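Long-range contacts in TarM (Staphylococcus aureus subsp. aureus 21178, PDB 4X7R), which is a glycosyltransferase of the GT-B clan that contains two Rossmann-like domains and here holds uridine-5'-diphosphate and a glycan: residues L390-Q401 with E411-F422; S303-A311 with R471-S479. The protein carries 1 engineered substitution. All coordinates share one frame; numbering follows the deposited sequence.

Contact 1: L390-Q401 with E411-F422. With UDP (uridine-5'-diphosphate), chain E.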
loop_
_atom_site.group_PDB
_atom_site.type_symbol
_atom_site.label_atom_id
_atom_site.label_comp_id
_atom_site.label_asym_id
_atom_site.label_seq_id
_atom_site.Cartn_x
_atom_site.Cartn_y
_atom_site.Cartn_z
ATOM N N LEU A 390 16.939 -8.538 -8.840
ATOM C CA LEU A 390 18.093 -8.450 -7.942
ATOM C C LEU A 390 19.321 -9.219 -8.433
ATOM O O LEU A 390 20.450 -8.800 -8.176
ATOM C CB LEU A 390 17.715 -8.847 -6.502
ATOM C CG LEU A 390 16.903 -7.820 -5.708
ATOM C CD1 LEU A 390 16.282 -8.448 -4.492
ATOM C CD2 LEU A 390 17.749 -6.612 -5.327
ATOM N N GLU A 391 19.096 -10.312 -9.181
ATOM C CA GLU A 391 20.142 -11.156 -9.773
ATOM C C GLU A 391 20.928 -10.357 -10.828
ATOM O O GLU A 391 22.144 -10.526 -10.959
ATOM C CB GLU A 391 19.526 -12.410 -10.429
ATOM C CG GLU A 391 18.585 -13.216 -9.545
ATOM C CD GLU A 391 18.216 -14.585 -10.088
ATOM O OE1 GLU A 391 19.117 -15.449 -10.201
ATOM O OE2 GLU A 391 17.019 -14.799 -10.383
ATOM N N ASP A 392 20.227 -9.463 -11.554
ATOM C CA ASP A 392 20.798 -8.612 -12.598
ATOM C C ASP A 392 21.647 -7.455 -12.067
ATOM O O ASP A 392 22.368 -6.844 -12.850
ATOM C CB ASP A 392 19.688 -8.071 -13.519
ATOM C CG ASP A 392 18.962 -9.118 -14.344
ATOM O OD1 ASP A 392 19.648 -10.004 -14.922
ATOM O OD2 ASP A 392 17.712 -9.022 -14.464
ATOM N N PHE A 393 21.557 -7.129 -10.760
ATOM C CA PHE A 393 22.313 -6.001 -10.201
ATOM C C PHE A 393 23.625 -6.423 -9.550
ATOM O O PHE A 393 23.686 -7.479 -8.924
ATOM C CB PHE A 393 21.474 -5.184 -9.195
ATOM C CG PHE A 393 20.023 -4.885 -9.515
ATOM C CD1 PHE A 393 19.635 -4.495 -10.795
ATOM C CD2 PHE A 393 19.059 -4.891 -8.510
ATOM C CE1 PHE A 393 18.297 -4.188 -11.078
ATOM C CE2 PHE A 393 17.722 -4.576 -8.791
ATOM C CZ PHE A 393 17.348 -4.228 -10.072
ATOM N N LYS A 394 24.673 -5.590 -9.693
ATOM C CA LYS A 394 25.989 -5.794 -9.069
ATOM C C LYS A 394 25.920 -5.260 -7.613
ATOM O O LYS A 394 26.518 -5.832 -6.695
ATOM C CB LYS A 394 27.079 -5.058 -9.873
ATOM C CG LYS A 394 28.496 -5.327 -9.380
ATOM C CD LYS A 394 29.527 -5.026 -10.433
ATOM C CE LYS A 394 30.880 -5.529 -10.005
ATOM N NZ LYS A 394 31.857 -5.474 -11.120
ATOM N N LEU A 395 25.170 -4.157 -7.431
ATOM C CA LEU A 395 24.916 -3.502 -6.153
ATOM C C LEU A 395 23.604 -2.735 -6.208
ATOM O O LEU A 395 23.039 -2.514 -7.282
ATOM C CB LEU A 395 26.087 -2.599 -5.698
ATOM C CG LEU A 395 26.402 -1.386 -6.566
ATOM C CD1 LEU A 395 26.113 -0.099 -5.834
ATOM C CD2 LEU A 395 27.825 -1.414 -7.000
ATOM N N VAL A 396 23.121 -2.338 -5.038
ATOM C CA VAL A 396 21.881 -1.593 -4.884
ATOM C C VAL A 396 22.193 -0.274 -4.169
ATOM O O VAL A 396 23.168 -0.164 -3.424
ATOM C CB VAL A 396 20.778 -2.477 -4.223
ATOM C CG1 VAL A 396 19.679 -1.660 -3.561
ATOM C CG2 VAL A 396 20.191 -3.459 -5.235
ATOM N N VAL A 397 21.401 0.742 -4.466
ATOM C CA VAL A 397 21.600 2.068 -3.923
ATOM C C VAL A 397 20.337 2.575 -3.205
ATOM O O VAL A 397 19.215 2.224 -3.600
ATOM C CB VAL A 397 22.095 2.996 -5.061
ATOM C CG1 VAL A 397 21.017 3.202 -6.122
ATOM C CG2 VAL A 397 22.606 4.315 -4.528
ATOM N N SER A 398 20.531 3.374 -2.130
ATOM C CA SER A 398 19.440 4.016 -1.399
ATOM C C SER A 398 19.787 5.465 -1.107
ATOM O O SER A 398 20.766 5.735 -0.411
ATOM C CB SER A 398 19.119 3.283 -0.102
ATOM O OG SER A 398 18.093 3.985 0.586
ATOM N N THR A 399 18.996 6.391 -1.671
ATOM C CA THR A 399 19.124 7.837 -1.452
ATOM C C THR A 399 17.980 8.295 -0.546
ATOM O O THR A 399 17.843 9.482 -0.287
ATOM C CB THR A 399 19.145 8.629 -2.791
ATOM O OG1 THR A 399 18.082 8.171 -3.632
ATOM C CG2 THR A 399 20.464 8.519 -3.507
ATOM N N SER A 400 17.177 7.349 -0.056
ATOM C CA SER A 400 16.019 7.610 0.809
ATOM C C SER A 400 16.398 8.436 2.036
ATOM O O SER A 400 17.458 8.214 2.626
ATOM C CB SER A 400 15.355 6.306 1.227
ATOM O OG SER A 400 14.128 6.591 1.875
ATOM N N GLN A 401 15.548 9.406 2.383
ATOM C CA GLN A 401 15.792 10.295 3.522
ATOM C C GLN A 401 15.062 9.839 4.773
ATOM O O GLN A 401 15.403 10.295 5.868
ATOM C CB GLN A 401 15.415 11.754 3.182
ATOM C CG GLN A 401 16.353 12.424 2.172
ATOM C CD GLN A 401 17.588 13.050 2.752
ATOM O OE1 GLN A 401 17.674 13.351 3.947
ATOM N NE2 GLN A 401 18.551 13.333 1.890
ATOM N N GLU A 411 16.289 -6.907 1.283
ATOM C CA GLU A 411 16.063 -7.885 0.201
ATOM C C GLU A 411 17.304 -8.011 -0.684
ATOM O O GLU A 411 17.716 -9.126 -0.975
ATOM C CB GLU A 411 14.838 -7.515 -0.641
ATOM C CG GLU A 411 13.514 -7.769 0.063
ATOM C CD GLU A 411 12.308 -7.123 -0.589
ATOM O OE1 GLU A 411 12.391 -6.777 -1.791
ATOM O OE2 GLU A 411 11.286 -6.934 0.111
ATOM N N ALA A 412 17.931 -6.876 -1.042
ATOM C CA ALA A 412 19.153 -6.835 -1.852
ATOM C C ALA A 412 20.288 -7.564 -1.149
ATOM O O ALA A 412 21.008 -8.334 -1.779
ATOM C CB ALA A 412 19.551 -5.392 -2.124
ATOM N N MET A 413 20.418 -7.357 0.165
ATOM C CA MET A 413 21.444 -8.001 0.987
ATOM C C MET A 413 21.233 -9.511 1.047
ATOM O O MET A 413 22.211 -10.267 0.967
ATOM C CB MET A 413 21.501 -7.365 2.372
ATOM C CG MET A 413 22.117 -5.977 2.331
ATOM S SD MET A 413 22.087 -5.102 3.899
ATOM C CE MET A 413 23.290 -6.027 4.811
ATOM N N ILE A 414 19.960 -9.952 1.114
ATOM C CA ILE A 414 19.609 -11.389 1.076
ATOM C C ILE A 414 20.071 -12.005 -0.276
ATOM O O ILE A 414 20.631 -13.099 -0.286
ATOM C CB ILE A 414 18.111 -11.639 1.380
ATOM C CG1 ILE A 414 17.770 -11.184 2.804
ATOM C CG2 ILE A 414 17.711 -13.118 1.174
ATOM C CD1 ILE A 414 16.353 -10.849 2.990
ATOM N N SER A 415 19.929 -11.253 -1.389
ATOM C CA SER A 415 20.379 -11.713 -2.706
ATOM C C SER A 415 21.865 -11.438 -2.951
ATOM O O SER A 415 22.298 -11.447 -4.101
ATOM C CB SER A 415 19.510 -11.119 -3.808
ATOM O OG SER A 415 18.256 -11.779 -3.819
ATOM N N LYS A 416 22.653 -11.207 -1.869
ATOM C CA LYS A 416 24.106 -10.925 -1.914
ATOM C C LYS A 416 24.461 -9.692 -2.776
ATOM O O LYS A 416 25.526 -9.648 -3.402
ATOM C CB LYS A 416 24.917 -12.164 -2.347
ATOM C CG LYS A 416 24.831 -13.364 -1.419
ATOM C CD LYS A 416 25.693 -14.492 -1.966
ATOM C CE LYS A 416 25.718 -15.694 -1.060
ATOM N NZ LYS A 416 26.400 -16.860 -1.694
ATOM N N ARG A 417 23.550 -8.698 -2.812
ATOM C CA ARG A 417 23.720 -7.444 -3.553
ATOM C C ARG A 417 24.002 -6.356 -2.514
ATOM O O ARG A 417 23.123 -6.025 -1.721
ATOM C CB ARG A 417 22.473 -7.108 -4.433
ATOM C CG ARG A 417 22.060 -8.213 -5.436
ATOM C CD ARG A 417 23.254 -8.869 -6.109
ATOM N NE ARG A 417 22.920 -9.796 -7.189
ATOM C CZ ARG A 417 23.430 -11.022 -7.312
ATOM N NH1 ARG A 417 24.233 -11.513 -6.377
ATOM N NH2 ARG A 417 23.122 -11.772 -8.359
ATOM N N PRO A 418 25.255 -5.884 -2.402
ATOM C CA PRO A 418 25.556 -4.887 -1.353
ATOM C C PRO A 418 24.855 -3.558 -1.574
ATOM O O PRO A 418 24.554 -3.188 -2.710
ATOM C CB PRO A 418 27.085 -4.767 -1.385
ATOM C CG PRO A 418 27.485 -5.209 -2.760
ATOM C CD PRO A 418 26.448 -6.199 -3.225
ATOM N N VAL A 419 24.555 -2.872 -0.469
ATOM C CA VAL A 419 23.864 -1.584 -0.481
ATOM C C VAL A 419 24.823 -0.426 -0.194
ATOM O O VAL A 419 25.683 -0.526 0.686
ATOM C CB VAL A 419 22.670 -1.584 0.513
ATOM C CG1 VAL A 419 21.913 -0.261 0.473
ATOM C CG2 VAL A 419 21.721 -2.740 0.233
ATOM N N VAL A 420 24.658 0.665 -0.961
ATOM C CA VAL A 420 25.288 1.973 -0.786
ATOM C C VAL A 420 24.073 2.890 -0.419
ATOM O O VAL A 420 23.187 3.132 -1.239
ATOM C CB VAL A 420 26.109 2.440 -2.016
ATOM C CG1 VAL A 420 26.818 3.760 -1.721
ATOM C CG2 VAL A 420 27.143 1.379 -2.413
ATOM N N ALA A 421 23.971 3.258 0.861
ATOM C CA ALA A 421 22.843 3.989 1.391
ATOM C C ALA A 421 23.210 5.205 2.214
ATOM O O ALA A 421 24.219 5.192 2.917
ATOM C CB ALA A 421 22.000 3.054 2.244
ATOM N N PHE A 422 22.340 6.240 2.182
ATOM C CA PHE A 422 22.514 7.394 3.052
ATOM C C PHE A 422 22.212 6.917 4.484
ATOM O O PHE A 422 21.224 6.201 4.677
ATOM C CB PHE A 422 21.583 8.559 2.647
ATOM C CG PHE A 422 21.992 9.357 1.423
ATOM C CD1 PHE A 422 23.333 9.554 1.112
ATOM C CD2 PHE A 422 21.034 9.949 0.608
ATOM C CE1 PHE A 422 23.710 10.317 -0.004
ATOM C CE2 PHE A 422 21.411 10.712 -0.510
ATOM C CZ PHE A 422 22.747 10.896 -0.805
HETATM N N1 UDP E . 8.438 -3.515 -4.549
HETATM C C2 UDP E . 8.220 -4.453 -5.540
HETATM N N3 UDP E . 8.332 -3.979 -6.826
HETATM C C4 UDP E . 8.610 -2.687 -7.216
HETATM C C5 UDP E . 8.776 -1.753 -6.132
HETATM C C6 UDP E . 8.689 -2.184 -4.860
HETATM O O2 UDP E . 7.946 -5.622 -5.305
HETATM O O4 UDP E . 8.721 -2.425 -8.428
HETATM C "C1'" UDP E . 8.520 -4.026 -3.157
HETATM C "C2'" UDP E . 9.934 -4.381 -2.705
HETATM O "O2'" UDP E . 10.274 -5.702 -3.093
HETATM C "C3'" UDP E . 9.808 -4.250 -1.186
HETATM C "C4'" UDP E . 8.794 -3.121 -1.022
HETATM O "O4'" UDP E . 8.068 -3.025 -2.270
HETATM O "O3'" UDP E . 9.430 -5.432 -0.478
HETATM C "C5'" UDP E . 9.390 -1.784 -0.664
HETATM O "O5'" UDP E . 9.779 -1.865 0.725
HETATM P PA UDP E . 10.570 -0.730 1.540
HETATM O O1A UDP E . 10.497 -1.042 2.985
HETATM O O2A UDP E . 12.027 -0.704 1.052
HETATM O O3A UDP E . 9.892 0.646 1.242
HETATM P PB UDP E . 8.373 1.157 1.321
HETATM O O1B UDP E . 7.678 0.510 2.491
HETATM O O2B UDP E . 7.627 0.809 0.028
HETATM O O3B UDP E . 8.374 2.657 1.539
HETATM O O HOH W 1 19.102 5.687 2.607
#
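Arg417, Leu390 and Phe422 lose the most surface to this contact and mark its two ends. The Arg417 side chain turns back at CG (chi2 -41°), which brings its guanidinium under the end of helix 386-391. There Arg417 NE donates to Leu390 O at 2.8 Å and NH2 to Glu391 O at 3.0 Å, both carbonyls lying near the guanidinium edge but somewhat out of its plane. Leu390 O also takes Phe393 N, from the opposite face of its carbonyl plane to NE, and NH2 has a further acceptor in His314 O; the head group is thus fixed by main-chain oxygens. The Leu390 side chain covers helix 407-414: CD2 rests on Ala412, 3.8 Å from its CA, while CD1 lies 3.9 Å from both Glu411 O and Ser415 OG. Val396 adds CG2 against Ala412 CB at 3.7 Å. Lys416, with positive phi, ends that helix in a Schellman motif, after which Arg417 and Pro418 lead into strand 419-422. Strands 395-398 and 419-422 then run parallel, 7° between their axes, joined by four backbone hydrogen bonds: Val396 N to Pro418 O, Val420 N to Val396 O, Ser398 N to Val420 O and Phe422 N to Ser398 O. At the far end the Phe422 ring turns its edge to Thr399 O, CD2 to O 3.3 Å, and CE2 meets Thr399 CB and CG2. One water lies within bonding distance of Ser398 OG, Ser400 O and Phe422 O. On helix 407-414, Glu411 extends its carboxylate to the ribose of UDP, OE1 taking O2' at 2.7 Å. Strand, helix and parallel strand make a beta-alpha-beta crossover, the repeating unit of the Rossmann-like domains of GT-B proteins, here with the nucleotide's ribose held from the crossover helix.

Contact 2: S303-A311 with R471-S479; sequences SNFVKIHNA and RENIIEKYS. With 3YW ((2S)-2,3-dihydroxypropyl 2-acetamido-2-deoxy-alpha-D-glucopyranoside), chain F.
Val306 and Tyr478 form the close-packed end of this contact. Val306 CG1 lies between its own backbone N and carbonyl carbon (chi1 76°), a rotation that presses it against Tyr478, 3.6 Å from CB and close to the carbonyl oxygen; Val306 CG2 meets Ile474 CG2 at 3.8 Å. The Val306 and Tyr478 side chains cross at about a right angle, and Ile410 and Ile414 of helix 407-414 help enclose the valine. Beside them a water accepts from Val306 N and donates to Tyr478 O, tying the loop to the residue where helix 460-477 has just ended. Ser303 OG comes up to the edge of the tyrosine ring, 3.1 Å from Tyr478 CD1, while bonded to Asn304 O and Gln405 NE2. The loop 303-311 follows strand 299-301, the last of the first parallel sheet, and leads toward strand 320-324 of the second; it is therefore part of the connection between the two Rossmann-like domains of the GT-B fold, and helix 460-477 packs along it. Asn304, at the start of this connection, faces the 3YW ligand, its ND2 2.9 Å from O6 in a weak bond. Toward Ala311 the contact nears the solvent, although Arg471 and Ile308 bury the most surface here. Ile308 lays CD1 on Ile475 CG1 at 3.7 Å, yet both residues also touch a crystal neighbour, as does Arg471. The Arg471 chain bends at chi3 (-83°), bringing NH2 to His309 O, which lies in the guanidinium plane; the separation is very short and its exact length doubtful. Ala311 CB approaches Arg471 NE at 3.4 Å, and Ala311 N sits over one guanidinium face. Next to it Asn310 is poorly ordered, its side chain directed away from the helix.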
loop_
_atom_site.group_PDB
_atom_site.type_symbol
_atom_site.label_atom_id
_atom_site.label_comp_id
_atom_site.label_asym_id
_atom_site.label_seq_id
_atom_site.Cartn_x
_atom_site.Cartn_y
_atom_site.Cartn_z
ATOM N N SER A 303 11.352 -6.132 14.598
ATOM C CA SER A 303 11.729 -6.029 13.180
ATOM C C SER A 303 10.647 -6.655 12.300
ATOM O O SER A 303 9.949 -7.572 12.741
ATOM C CB SER A 303 13.006 -6.837 12.927
ATOM O OG SER A 303 13.301 -6.965 11.542
ATOM N N ASN A 304 10.588 -6.234 11.025
ATOM C CA ASN A 304 9.742 -6.922 10.051
ATOM C C ASN A 304 10.335 -8.317 9.917
ATOM O O ASN A 304 11.567 -8.480 10.040
ATOM C CB ASN A 304 9.881 -6.293 8.662
ATOM C CG ASN A 304 9.060 -5.065 8.456
ATOM O OD1 ASN A 304 7.868 -5.058 8.745
ATOM N ND2 ASN A 304 9.703 -3.995 7.991
ATOM N N PHE A 305 9.478 -9.317 9.611
ATOM C CA PHE A 305 9.966 -10.656 9.331
ATOM C C PHE A 305 10.742 -10.562 8.018
ATOM O O PHE A 305 10.411 -9.739 7.159
ATOM C CB PHE A 305 8.806 -11.634 9.155
ATOM C CG PHE A 305 8.220 -12.207 10.425
ATOM C CD1 PHE A 305 8.891 -13.205 11.136
ATOM C CD2 PHE A 305 6.983 -11.769 10.897
ATOM C CE1 PHE A 305 8.314 -13.784 12.278
ATOM C CE2 PHE A 305 6.412 -12.341 12.041
ATOM C CZ PHE A 305 7.076 -13.359 12.713
ATOM N N VAL A 306 11.755 -11.398 7.859
ATOM C CA VAL A 306 12.582 -11.411 6.661
ATOM C C VAL A 306 12.484 -12.769 5.954
ATOM O O VAL A 306 12.506 -13.822 6.605
ATOM C CB VAL A 306 14.047 -10.937 6.954
ATOM C CG1 VAL A 306 14.870 -11.998 7.665
ATOM C CG2 VAL A 306 14.742 -10.537 5.690
ATOM N N LYS A 307 12.304 -12.737 4.631
ATOM C CA LYS A 307 12.189 -13.955 3.838
ATOM C C LYS A 307 13.539 -14.260 3.236
ATOM O O LYS A 307 13.978 -13.568 2.319
ATOM C CB LYS A 307 11.102 -13.817 2.756
ATOM C CG LYS A 307 10.757 -15.137 2.057
ATOM C CD LYS A 307 9.875 -14.923 0.814
ATOM C CE LYS A 307 8.369 -14.874 1.028
ATOM N NZ LYS A 307 7.821 -16.185 1.479
ATOM N N ILE A 308 14.217 -15.257 3.794
ATOM C CA ILE A 308 15.519 -15.682 3.308
ATOM C C ILE A 308 15.329 -16.854 2.361
ATOM O O ILE A 308 15.091 -17.991 2.781
ATOM C CB ILE A 308 16.579 -15.924 4.418
ATOM C CG1 ILE A 308 16.852 -14.620 5.204
ATOM C CG2 ILE A 308 17.903 -16.455 3.808
ATOM C CD1 ILE A 308 17.081 -14.798 6.661
ATOM N N HIS A 309 15.379 -16.553 1.067
ATOM C CA HIS A 309 15.268 -17.556 0.018
ATOM C C HIS A 309 16.712 -17.946 -0.333
ATOM O O HIS A 309 17.621 -17.685 0.458
ATOM C CB HIS A 309 14.512 -16.967 -1.193
ATOM C CG HIS A 309 15.011 -15.613 -1.582
ATOM N ND1 HIS A 309 16.198 -15.491 -2.291
ATOM C CD2 HIS A 309 14.543 -14.379 -1.321
ATOM C CE1 HIS A 309 16.403 -14.200 -2.449
ATOM N NE2 HIS A 309 15.439 -13.491 -1.898
ATOM N N ASN A 310 16.928 -18.567 -1.496
ATOM C CA ASN A 310 18.267 -18.935 -1.948
ATOM C C ASN A 310 18.927 -17.720 -2.594
ATOM O O ASN A 310 18.246 -16.911 -3.217
ATOM C CB ASN A 310 18.186 -20.073 -2.946
ATOM C CG ASN A 310 18.059 -21.410 -2.283
ATOM O OD1 ASN A 310 16.964 -21.835 -1.896
ATOM N ND2 ASN A 310 19.185 -22.090 -2.128
ATOM N N ALA A 311 20.238 -17.568 -2.444
ATOM C CA ALA A 311 20.929 -16.446 -3.081
ATOM C C ALA A 311 21.085 -16.755 -4.584
ATOM O O ALA A 311 21.193 -17.940 -4.930
ATOM C CB ALA A 311 22.297 -16.245 -2.447
ATOM N N ARG A 471 24.331 -11.071 3.263
ATOM C CA ARG A 471 23.328 -12.150 3.449
ATOM C C ARG A 471 23.526 -12.802 4.824
ATOM O O ARG A 471 22.561 -12.983 5.564
ATOM C CB ARG A 471 23.384 -13.175 2.293
ATOM C CG ARG A 471 22.974 -14.599 2.671
ATOM C CD ARG A 471 22.964 -15.568 1.502
ATOM N NE ARG A 471 21.701 -15.436 0.798
ATOM C CZ ARG A 471 20.673 -16.264 0.924
ATOM N NH1 ARG A 471 20.787 -17.373 1.646
ATOM N NH2 ARG A 471 19.535 -16.011 0.297
ATOM N N GLU A 472 24.792 -13.090 5.167
ATOM C CA GLU A 472 25.232 -13.645 6.438
ATOM C C GLU A 472 24.751 -12.778 7.611
ATOM O O GLU A 472 24.270 -13.321 8.604
ATOM C CB GLU A 472 26.755 -13.680 6.447
ATOM C CG GLU A 472 27.358 -15.034 6.727
ATOM C CD GLU A 472 28.859 -15.071 6.508
ATOM O OE1 GLU A 472 29.595 -14.329 7.204
ATOM O OE2 GLU A 472 29.300 -15.846 5.630
ATOM N N ASN A 473 24.879 -11.428 7.490
ATOM C CA ASN A 473 24.459 -10.477 8.521
ATOM C C ASN A 473 22.956 -10.467 8.700
ATOM O O ASN A 473 22.492 -10.367 9.830
ATOM C CB ASN A 473 24.971 -9.056 8.234
ATOM C CG ASN A 473 24.957 -8.168 9.469
ATOM O OD1 ASN A 473 25.380 -8.557 10.561
ATOM N ND2 ASN A 473 24.479 -6.956 9.337
ATOM N N ILE A 474 22.186 -10.598 7.598
ATOM C CA ILE A 474 20.711 -10.624 7.669
ATOM C C ILE A 474 20.233 -11.903 8.348
ATOM O O ILE A 474 19.388 -11.851 9.248
ATOM C CB ILE A 474 20.002 -10.357 6.294
ATOM C CG1 ILE A 474 20.435 -9.001 5.654
ATOM C CG2 ILE A 474 18.472 -10.471 6.401
ATOM C CD1 ILE A 474 20.341 -7.726 6.545
ATOM N N ILE A 475 20.790 -13.054 7.923
ATOM C CA ILE A 475 20.454 -14.374 8.475
ATOM C C ILE A 475 20.691 -14.343 9.989
ATOM O O ILE A 475 19.795 -14.669 10.751
ATOM C CB ILE A 475 21.257 -15.498 7.748
ATOM C CG1 ILE A 475 20.671 -15.744 6.343
ATOM C CG2 ILE A 475 21.299 -16.796 8.570
ATOM C CD1 ILE A 475 21.552 -16.606 5.416
ATOM N N GLU A 476 21.854 -13.857 10.407
ATOM C CA GLU A 476 22.195 -13.806 11.811
ATOM C C GLU A 476 21.323 -12.898 12.682
ATOM O O GLU A 476 20.926 -13.305 13.776
ATOM C CB GLU A 476 23.656 -13.448 11.966
ATOM C CG GLU A 476 24.129 -13.630 13.377
ATOM C CD GLU A 476 25.541 -13.128 13.601
ATOM O OE1 GLU A 476 26.365 -13.216 12.660
ATOM O OE2 GLU A 476 25.820 -12.652 14.727
ATOM N N LYS A 477 21.018 -11.694 12.209
ATOM C CA LYS A 477 20.323 -10.731 13.035
ATOM C C LYS A 477 18.813 -10.643 12.906
ATOM O O LYS A 477 18.186 -9.994 13.750
ATOM C CB LYS A 477 21.006 -9.356 12.913
ATOM C CG LYS A 477 22.485 -9.394 13.355
ATOM C CD LYS A 477 23.148 -8.028 13.202
ATOM C CE LYS A 477 24.472 -7.906 13.927
ATOM N NZ LYS A 477 25.500 -8.817 13.365
ATOM N N TYR A 478 18.214 -11.304 11.891
ATOM C CA TYR A 478 16.771 -11.236 11.675
ATOM C C TYR A 478 16.091 -12.617 11.613
ATOM O O TYR A 478 15.250 -12.874 10.735
ATOM C CB TYR A 478 16.473 -10.401 10.418
ATOM C CG TYR A 478 16.977 -8.990 10.528
ATOM C CD1 TYR A 478 16.226 -8.014 11.172
ATOM C CD2 TYR A 478 18.269 -8.658 10.123
ATOM C CE1 TYR A 478 16.724 -6.728 11.369
ATOM C CE2 TYR A 478 18.760 -7.360 10.277
ATOM C CZ TYR A 478 17.966 -6.393 10.867
ATOM O OH TYR A 478 18.453 -5.133 11.055
ATOM N N SER A 479 16.427 -13.501 12.565
ATOM C CA SER A 479 15.835 -14.841 12.571
ATOM C C SER A 479 14.321 -14.772 12.776
ATOM O O SER A 479 13.839 -13.979 13.576
ATOM C CB SER A 479 16.498 -15.733 13.616
ATOM O OG SER A 479 16.006 -15.465 14.915
HETATM O O3A 3YW F . 3.075 5.022 4.835
HETATM C C4A 3YW F . 4.944 1.804 4.400
HETATM C C5A 3YW F . 4.593 3.262 4.232
HETATM O O5 3YW F . 6.937 0.012 5.910
HETATM C C6A 3YW F . 3.420 3.669 5.089
HETATM C C5 3YW F . 7.982 -0.895 5.534
HETATM C C6 3YW F . 7.597 -2.246 6.089
HETATM C C4 3YW F . 9.310 -0.348 6.051
HETATM O O6 3YW F . 7.444 -2.217 7.501
HETATM C C3 3YW F . 9.615 0.949 5.307
HETATM O O4 3YW F . 10.357 -1.280 5.800
HETATM O O3 3YW F . 10.834 1.540 5.756
HETATM O O7 3YW F . 9.067 4.627 5.853
HETATM C C7 3YW F . 8.949 4.236 4.696
HETATM C C8 3YW F . 9.200 5.136 3.524
HETATM N N2 3YW F . 8.599 2.982 4.404
HETATM C C2 3YW F . 8.456 1.941 5.410
HETATM C C1 3YW F . 7.046 1.325 5.367
HETATM O O1 3YW F . 6.326 1.514 4.182
HETATM O O2 3YW F . 4.296 3.509 2.857
HETATM O O HOH W 2 12.507 -13.044 9.845
#

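How the contacts relate
The two contacts lie on the same side of the chain's centre, with centres about 14 Å apart. Along the sequence 303-311 comes first, both segments of contact 1 follow, and 471-479 comes last, so contact 2 brackets the second parallel sheet, the one holding strands 395-398 and 419-422 of contact 1. They meet at the C-terminal end of helix 407-414: Ile414 O probably accepts a hydrogen bond from Arg471 NE, Ile414 CD1 packs on Val306 CG2, and Ser415 OG approaches His309 CE1. This helix thus joins the inter-domain connection and helix 460-477 to the sheet, while each contact contributes a residue to a ligand pocket, Glu411 for UDP and Asn304 for 3YW.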